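PDB 3OTN: SusD superfamily protein, which is a putative outer membrane protein of the SusD family, probably binding carbohydrate or another nutrient at the cell surface. Local coordinates for residues S25-L28 with K29-V32; L70-S73 with D74-Y78; D341-V345 with D346-K350; F463-L467 with S468-A472. All coordinates share one frame; numbering follows the deposited sequence.

In the fold
From the N terminus the four contacts follow in series, none enclosing or crossing another, and each closes a local turn. Contact 1 carries the chain out of helix 15-25 into a 3-10 segment. Contact 2 turns the loop between helices 64-68 and 79-100. Contact 3 is helix 342-348 with its two ends, and contact 4 starts helix 467-472. Although far apart in sequence, contacts 2 and 4 meet in space: Asp74 O lies 2.9 Å from Leu467 N, a probable hydrogen bond, so the C-terminal region is tied to an N-terminal loop. Contact 3 stands apart, its nearest atoms about 16 Å from those of contact 1 and about 26 Å from those of contact 4.

Contact 1 (S25-L28 with K29-V32); sequences SAYL and KNTV
One water joins Lys29 N to the residues before it: the water oxygen accepts from Lys29 N at 3.0 Å, donates to Ser25 O at 2.7 Å, and makes a weak third bond to Ala26 O at 3.2 Å. Ser25 O and Lys29 N are themselves 4.6 Å apart, so the water is inserted where a regular helix would have its direct bond from residue i+4 to residue i. The direct backbone bond across this contact is a 3-10 one. Asn30 N donates to Tyr27 O at 3.0 Å, with the donor well above the carbonyl plane (53° out of it), consistent with the tight three-residue step from Tyr27 to Asn30. Asn30 turns its CG back beside its own backbone N (chi1 -73°), which sets the carboxamide against the Tyr27 carbonyl; OD1 and Tyr27 O are both acceptors and make no bond, while ND2 approaches the Tyr27 ring obliquely, 4.4 Å from CD2, and bonds to Tyr251 OH. One residue on, the Thr31 methyl CG2 rests 3.5 Å from Leu28 O. Tyr27 OH is held by Glu117 OE1 and Val185 N. The segment fits between two helices on its way to strand 36-37: Ala26, Tyr27 and Asn30 pack on Val118 and Met121 of helix 108-133, whereas Lys29 and Val32 meet Asp85 of helix 79-100.

Contact 2 (L70-S73 with D74-Y78); sequences LLVS and DRSLY. With EDO (1,2-ethanediol), chain L.
Ser73 and Ser76 face each other across a turn, but their hydroxyls do not bond: OG to OG is 3.9 Å, and each reaches for a backbone N-H instead. Ser76 points its CB at residues 70-73, and its OG accepts from Ser73 N at 3.0 Å in a nearly straight bond (169° at the hydrogen). Ser73 holds its OG between its own backbone N and carbonyl carbon (chi1 77°), swung forward over the turn, where it accepts from Arg75 N at 3.1 Å. A third bond, Ser76 N to Ser73 O at 3.0 Å, closes the turn itself. With a valine in place of Ser73 the OG acceptor is gone, and Arg75 N would probably be left without this mate, leaving the middle of the turn less firmly fixed. Val72 sets its CG1 alongside, 3.8 Å from Ser76 OG, whose bond to Asp66 OD2 ties the turn to helix 64-68. On the entering side, a 1,2-ethanediol, probably from the crystallisation liquor, donates from O1 to Val72 O at 2.6 Å and from O2 to Leu70 O at 2.9 Å. The whole is a helix-to-helix connection: a Schellman motif at Leu70 ends helix 64-68, a type I beta turn over residues 73-76 with an ST turn at Ser73 redirects the chain, and Tyr78 takes the N-cap position of helix 79-100.

Contact 3 (D341-V345 with D346-K350); sequences DQVAV and DNTAK
Val343 O receives both Asn347 N and Thr348 N, each at 3.0 Å, the mark of the wider pi-type turn that ends helix 342-348. The Thr348 bond is the straighter, 163° at the hydrogen against 135° for Asn347. One residue on, Ala349 N repeats the five-residue step to Ala344 O at 2.7 Å, lying in the carbonyl plane on a lone pair. Thr348 OG1 lies between its own backbone N and carbonyl carbon (chi1 66°), which leaves the methyl CG2 4.0 Å from Val343 CG1; OG1, close to Ala344 CA, also accepts from Lys350 N, an ST turn as the chain leaves the helix. If an alanine replaced Thr348, Lys350 N would probably lose its side-chain acceptor and Val343 CG1 its methyl neighbour. At the start of the helix, the regular bond from Asp346 N to Gln342 O (2.8 Å) brings their side chains together. Gln342 CG comes within 3.2 Å of Asp346 OD2, and Tyr312 OH joins the two by bonding to both Gln342 NE2 and Asp346 OD1. Asp341, held through OD2 by Ser351 OG, caps the first turn: its OD1 takes Ala344 N at 3.3 Å from above the carboxylate plane.

Contact 4 (F463-L467 with S468-A472); sequences FPIPL and SERQA
The N terminus of helix 467-472 is built here, with Pro466 at the N-cap and Ile465 and Arg470 at the two positions that a hydrophobic staple joins, one residue before the cap and four after it. Across that pair the side chains cross at about a right angle: Ile465 CG2 touches Arg470 CG at 3.8 Å, so the arginine takes part through its aliphatic stem. Arg470 is modelled in two conformers, so the bond of its NH1 to Leu476 O is less certain. Two backbone bonds set the first turn. Arg470 N donates to Pro466 O at 3.1 Å, in the carbonyl plane, and Gln471 N to Leu467 O at 2.9 Å, arriving almost straight off the end of the carbonyl (C=O...N 168°). Pro466 and Glu469 lie side by side and point the same way, with CB of the proline 4.0 Å from CG of the glutamate. Leu467, its CG anti to the backbone N (chi1 -177°), lays CD1 obliquely against Gln471, 3.7 Å from that residue's CG; Gln471 OE1 bonds to a di(hydroxyethyl)ether, probably from the crystallisation liquor. Ile465 and Glu469 both pack on Trp83 of helix 79-100, and Ser468 OG bonds to Glu80 OE2. A proline at the N-cap has no side-chain acceptor to offer the first-turn N-H groups. Part of that role falls to another loop, where Asp74 O probably takes Leu467 N, while the carboxylate of Glu469 in the first turn would probably interact favourably with the helix dipole.

Contact 1 (S25-L28 with K29-V32)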
# COMPACT_ATOMS: atom_id res chain seq x y z
N SER A 25 8.49 -18.98 -4.57
CA SER A 25 8.93 -18.16 -5.71
C SER A 25 7.92 -17.03 -5.98
O SER A 25 8.29 -15.95 -6.45
CB SER A 25 9.17 -19.04 -6.98
OG SER A 25 7.94 -19.43 -7.62
N ALA A 26 6.65 -17.26 -5.62
CA ALA A 26 5.58 -16.27 -5.80
C ALA A 26 5.73 -15.05 -4.91
O ALA A 26 5.30 -13.93 -5.29
CB ALA A 26 4.18 -16.93 -5.60
N TYR A 27 6.39 -15.24 -3.77
CA TYR A 27 6.65 -14.17 -2.80
C TYR A 27 7.83 -13.27 -3.18
O TYR A 27 7.94 -12.17 -2.65
CB TYR A 27 6.93 -14.74 -1.40
CG TYR A 27 5.78 -15.49 -0.69
CD1 TYR A 27 5.31 -16.73 -1.12
CD2 TYR A 27 5.18 -14.93 0.42
CE1 TYR A 27 4.26 -17.39 -0.43
CE2 TYR A 27 4.15 -15.57 1.11
CZ TYR A 27 3.70 -16.79 0.71
OH TYR A 27 2.67 -17.35 1.47
N LEU A 28 8.71 -13.74 -4.05
CA LEU A 28 10.00 -13.09 -4.29
C LEU A 28 9.85 -11.65 -4.74
O LEU A 28 10.53 -10.76 -4.23
CB LEU A 28 10.83 -13.86 -5.33
CG LEU A 28 11.33 -15.23 -4.90
CD1 LEU A 28 12.06 -15.90 -6.09
CD2 LEU A 28 12.18 -15.12 -3.64
N LYS A 29 8.91 -11.42 -5.65
CA LYS A 29 8.74 -10.08 -6.20
C LYS A 29 7.82 -9.19 -5.34
O LYS A 29 7.48 -8.08 -5.74
CB LYS A 29 8.36 -10.14 -7.69
CG LYS A 29 9.56 -10.52 -8.59
CD LYS A 29 10.54 -9.34 -8.67
CE LYS A 29 11.66 -9.56 -9.62
NZ LYS A 29 12.47 -10.64 -9.17
N ASN A 30 7.46 -9.65 -4.13
CA ASN A 30 6.92 -8.76 -3.10
C ASN A 30 7.85 -7.58 -2.69
O ASN A 30 7.41 -6.64 -2.02
CB ASN A 30 6.53 -9.54 -1.82
CG ASN A 30 5.27 -10.39 -1.97
OD1 ASN A 30 4.84 -10.78 -3.09
ND2 ASN A 30 4.69 -10.73 -0.83
N THR A 31 9.12 -7.67 -3.06
CA THR A 31 10.06 -6.58 -2.95
C THR A 31 9.52 -5.33 -3.62
O THR A 31 9.75 -4.23 -3.13
CB THR A 31 11.41 -6.92 -3.57
OG1 THR A 31 11.19 -7.32 -4.94
CG2 THR A 31 12.10 -8.04 -2.79
N VAL A 32 8.72 -5.47 -4.68
CA VAL A 32 8.20 -4.28 -5.40
C VAL A 32 7.36 -3.34 -4.53
O VAL A 32 7.30 -2.13 -4.79
CB VAL A 32 7.40 -4.68 -6.68
CG1 VAL A 32 6.01 -5.23 -6.31
CG2 VAL A 32 7.28 -3.50 -7.62
O HOH W 1 7.71 -13.47 -7.41

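Contact 2 (L70-S73 with D74-Y78)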
# COMPACT_ATOMS: atom_id res chain seq x y z
N LEU A 70 3.17 18.42 -12.45
CA LEU A 70 2.26 17.75 -13.39
C LEU A 70 2.94 17.58 -14.76
O LEU A 70 2.37 17.92 -15.80
CB LEU A 70 0.92 18.49 -13.47
CG LEU A 70 -0.24 17.84 -12.72
CD1 LEU A 70 0.04 17.56 -11.28
CD2 LEU A 70 -1.47 18.73 -12.88
N LEU A 71 4.18 17.08 -14.73
CA LEU A 71 4.96 16.75 -15.92
C LEU A 71 5.45 15.31 -15.91
O LEU A 71 6.41 14.98 -16.58
CB LEU A 71 6.18 17.67 -16.02
CG LEU A 71 5.91 19.16 -16.14
CD1 LEU A 71 7.25 19.88 -16.31
CD2 LEU A 71 4.97 19.42 -17.32
N VAL A 72 4.79 14.45 -15.16
CA VAL A 72 5.02 13.02 -15.20
C VAL A 72 4.93 12.54 -16.67
O VAL A 72 4.05 12.99 -17.44
CB VAL A 72 4.03 12.30 -14.26
CG1 VAL A 72 4.08 10.77 -14.42
CG2 VAL A 72 4.36 12.66 -12.79
N SER A 73 5.88 11.69 -17.04
CA SER A 73 6.01 11.21 -18.43
C SER A 73 6.36 9.73 -18.44
O SER A 73 6.57 9.12 -17.36
CB SER A 73 7.11 12.00 -19.17
OG SER A 73 8.41 11.57 -18.79
N ASP A 74 6.46 9.17 -19.64
CA ASP A 74 6.88 7.77 -19.78
C ASP A 74 8.33 7.52 -19.34
O ASP A 74 8.74 6.39 -19.22
CB ASP A 74 6.63 7.26 -21.22
CG ASP A 74 7.30 8.10 -22.27
OD1 ASP A 74 8.13 8.99 -21.92
OD2 ASP A 74 6.95 7.88 -23.45
N ARG A 75 9.10 8.59 -19.12
CA ARG A 75 10.46 8.51 -18.56
C ARG A 75 10.52 8.75 -17.04
O ARG A 75 11.60 8.69 -16.46
CB ARG A 75 11.37 9.53 -19.24
CG ARG A 75 11.72 9.18 -20.64
CD ARG A 75 12.49 10.34 -21.28
NE ARG A 75 12.79 10.03 -22.66
CZ ARG A 75 13.78 9.24 -23.07
NH1 ARG A 75 14.64 8.69 -22.21
NH2 ARG A 75 13.95 9.05 -24.37
N SER A 76 9.40 9.03 -16.38
CA SER A 76 9.44 9.25 -14.91
C SER A 76 9.94 8.03 -14.13
O SER A 76 9.89 6.89 -14.59
CB SER A 76 8.09 9.73 -14.41
OG SER A 76 7.84 11.05 -14.93
N LEU A 77 10.45 8.28 -12.94
CA LEU A 77 10.90 7.23 -12.06
C LEU A 77 9.77 6.33 -11.55
O LEU A 77 8.57 6.66 -11.66
CB LEU A 77 11.67 7.85 -10.88
CG LEU A 77 12.95 8.62 -11.21
CD1 LEU A 77 13.54 9.20 -9.95
CD2 LEU A 77 13.96 7.72 -11.94
N TYR A 78 10.17 5.20 -10.99
CA TYR A 78 9.31 4.22 -10.29
C TYR A 78 8.46 3.34 -11.18
O TYR A 78 8.30 2.16 -10.89
CB TYR A 78 8.44 4.89 -9.21
CG TYR A 78 9.17 5.97 -8.47
CD1 TYR A 78 10.36 5.68 -7.82
CD2 TYR A 78 8.74 7.30 -8.49
CE1 TYR A 78 11.09 6.65 -7.19
CE2 TYR A 78 9.49 8.32 -7.82
CZ TYR A 78 10.67 7.96 -7.17
OH TYR A 78 11.46 8.90 -6.51
C1 EDO L . 1.33 14.66 -18.07
O1 EDO L . 2.10 14.69 -16.88
C2 EDO L . 1.48 15.98 -18.79
O2 EDO L . 0.80 16.95 -18.00

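Contact 3 (D341-V345 with D346-K350)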
# COMPACT_ATOMS: atom_id res chain seq x y z
N ASP A 341 11.63 3.34 13.31
CA ASP A 341 12.28 2.20 13.96
C ASP A 341 13.45 2.76 14.75
O ASP A 341 14.54 2.99 14.22
CB ASP A 341 12.71 1.17 12.88
CG ASP A 341 13.44 -0.07 13.46
OD1 ASP A 341 13.81 -0.11 14.65
OD2 ASP A 341 13.68 -0.99 12.66
N GLN A 342 13.19 3.00 16.03
CA GLN A 342 14.08 3.74 16.88
C GLN A 342 15.42 3.03 17.10
O GLN A 342 16.46 3.69 17.11
CB GLN A 342 13.42 4.04 18.21
CG GLN A 342 14.24 5.01 19.06
CD GLN A 342 13.40 5.70 20.12
OE1 GLN A 342 12.59 5.05 20.79
NE2 GLN A 342 13.58 7.03 20.25
N VAL A 343 15.40 1.72 17.25
CA VAL A 343 16.64 0.94 17.34
C VAL A 343 17.48 1.11 16.06
O VAL A 343 18.69 1.28 16.12
CB VAL A 343 16.37 -0.57 17.66
CG1 VAL A 343 17.66 -1.38 17.52
CG2 VAL A 343 15.82 -0.68 19.12
N ALA A 344 16.82 1.09 14.91
CA ALA A 344 17.52 1.24 13.63
C ALA A 344 18.14 2.64 13.51
O ALA A 344 19.32 2.79 13.13
CB ALA A 344 16.58 0.92 12.45
N VAL A 345 17.36 3.65 13.87
CA VAL A 345 17.77 5.04 13.70
C VAL A 345 18.86 5.40 14.70
O VAL A 345 19.83 6.04 14.32
CB VAL A 345 16.57 6.03 13.78
CG1 VAL A 345 17.03 7.54 13.71
CG2 VAL A 345 15.54 5.72 12.68
N ASP A 346 18.67 5.05 15.96
CA ASP A 346 19.61 5.41 17.01
C ASP A 346 20.87 4.57 17.07
O ASP A 346 21.91 5.05 17.54
CB ASP A 346 18.97 5.34 18.41
CG ASP A 346 17.89 6.38 18.64
OD1 ASP A 346 17.73 7.33 17.86
OD2 ASP A 346 17.19 6.22 19.66
N ASN A 347 20.82 3.31 16.63
CA ASN A 347 21.89 2.37 16.95
C ASN A 347 22.39 1.57 15.74
O ASN A 347 23.55 1.67 15.38
CB ASN A 347 21.40 1.47 18.09
CG ASN A 347 22.48 0.56 18.63
OD1 ASN A 347 23.14 -0.13 17.87
ND2 ASN A 347 22.65 0.53 19.96
N THR A 348 21.51 0.78 15.11
CA THR A 348 22.02 -0.23 14.20
C THR A 348 22.10 0.14 12.73
O THR A 348 22.88 -0.47 12.04
CB THR A 348 21.20 -1.53 14.29
OG1 THR A 348 19.87 -1.27 13.83
CG2 THR A 348 21.17 -2.07 15.75
N ALA A 349 21.24 1.05 12.24
CA ALA A 349 21.15 1.36 10.79
C ALA A 349 20.76 0.13 9.95
O ALA A 349 21.09 0.03 8.77
CB ALA A 349 22.49 2.01 10.27
N LYS A 350 20.01 -0.79 10.57
CA LYS A 350 19.56 -2.02 9.95
C LYS A 350 18.15 -2.33 10.48
O LYS A 350 17.98 -3.06 11.47
CB LYS A 350 20.49 -3.21 10.26
CG LYS A 350 21.91 -3.11 9.74
CD LYS A 350 22.66 -4.41 10.04
CE LYS A 350 24.14 -4.33 9.70
NZ LYS A 350 24.84 -5.54 10.14

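Contact 4 (F463-L467 with S468-A472)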
# COMPACT_ATOMS: atom_id res chain seq x y z
N PHE A 463 -1.00 6.36 -14.30
CA PHE A 463 0.40 6.59 -14.58
C PHE A 463 0.72 6.05 -15.96
O PHE A 463 0.02 5.18 -16.46
CB PHE A 463 1.32 5.96 -13.51
CG PHE A 463 1.32 6.72 -12.22
CD1 PHE A 463 1.91 7.99 -12.15
CD2 PHE A 463 0.74 6.21 -11.09
CE1 PHE A 463 1.89 8.71 -10.98
CE2 PHE A 463 0.74 6.95 -9.90
CZ PHE A 463 1.31 8.16 -9.85
N PRO A 464 1.79 6.57 -16.58
CA PRO A 464 2.12 6.14 -17.93
C PRO A 464 2.70 4.74 -17.97
O PRO A 464 3.35 4.28 -16.99
CB PRO A 464 3.21 7.14 -18.38
CG PRO A 464 3.44 8.04 -17.28
CD PRO A 464 2.76 7.56 -16.07
N ILE A 465 2.54 4.09 -19.10
CA ILE A 465 3.25 2.85 -19.39
C ILE A 465 4.68 3.32 -19.63
O ILE A 465 4.87 4.28 -20.34
CB ILE A 465 2.71 2.14 -20.63
CG1 ILE A 465 1.17 1.94 -20.55
CG2 ILE A 465 3.42 0.81 -20.83
CD1 ILE A 465 0.64 1.32 -19.24
N PRO A 466 5.69 2.67 -19.01
CA PRO A 466 7.09 3.09 -19.18
C PRO A 466 7.59 3.06 -20.61
O PRO A 466 7.30 2.11 -21.34
CB PRO A 466 7.87 2.03 -18.39
CG PRO A 466 6.97 1.51 -17.43
CD PRO A 466 5.58 1.58 -18.02
N LEU A 467 8.36 4.07 -20.97
CA LEU A 467 8.92 4.18 -22.28
C LEU A 467 9.71 2.93 -22.62
O LEU A 467 9.57 2.44 -23.72
CB LEU A 467 9.84 5.40 -22.40
CG LEU A 467 10.45 5.64 -23.79
CD1 LEU A 467 9.37 5.75 -24.86
CD2 LEU A 467 11.35 6.91 -23.78
N SER A 468 10.52 2.40 -21.69
CA SER A 468 11.29 1.20 -21.99
C SER A 468 10.42 0.02 -22.47
O SER A 468 10.79 -0.70 -23.41
CB SER A 468 12.12 0.76 -20.77
OG SER A 468 11.29 0.47 -19.69
N GLU A 469 9.29 -0.18 -21.81
CA GLU A 469 8.34 -1.25 -22.16
C GLU A 469 7.71 -1.04 -23.53
O GLU A 469 7.63 -1.98 -24.31
CB GLU A 469 7.27 -1.35 -21.10
CG GLU A 469 7.80 -1.79 -19.73
CD GLU A 469 8.43 -3.20 -19.75
OE1 GLU A 469 7.99 -4.09 -20.53
OE2 GLU A 469 9.35 -3.41 -18.96
N ARG A 470 7.35 0.21 -23.83
CA ARG A 470 6.74 0.56 -25.13
C ARG A 470 7.73 0.44 -26.28
O ARG A 470 7.35 0.03 -27.37
CB ARG A 470 6.13 1.96 -25.10
CG ARG A 470 5.13 2.13 -23.97
CD ARG A 470 3.80 2.64 -24.43
NE ARG A 470 3.87 3.94 -25.07
CZ ARG A 470 3.34 4.22 -26.25
NH1 ARG A 470 2.65 3.30 -26.90
NH2 ARG A 470 3.45 5.43 -26.75
N GLN A 471 9.01 0.80 -26.04
CA GLN A 471 10.03 0.65 -27.10
C GLN A 471 10.38 -0.84 -27.36
O GLN A 471 10.65 -1.23 -28.51
CB GLN A 471 11.28 1.51 -26.82
CG GLN A 471 10.92 3.04 -26.83
CD GLN A 471 12.11 3.95 -26.72
OE1 GLN A 471 13.12 3.61 -26.11
NE2 GLN A 471 12.01 5.12 -27.34
N ALA A 472 10.33 -1.65 -26.31
CA ALA A 472 10.51 -3.12 -26.40
C ALA A 472 9.32 -3.81 -27.11
O ALA A 472 9.49 -4.82 -27.76
CB ALA A 472 10.64 -3.72 -25.00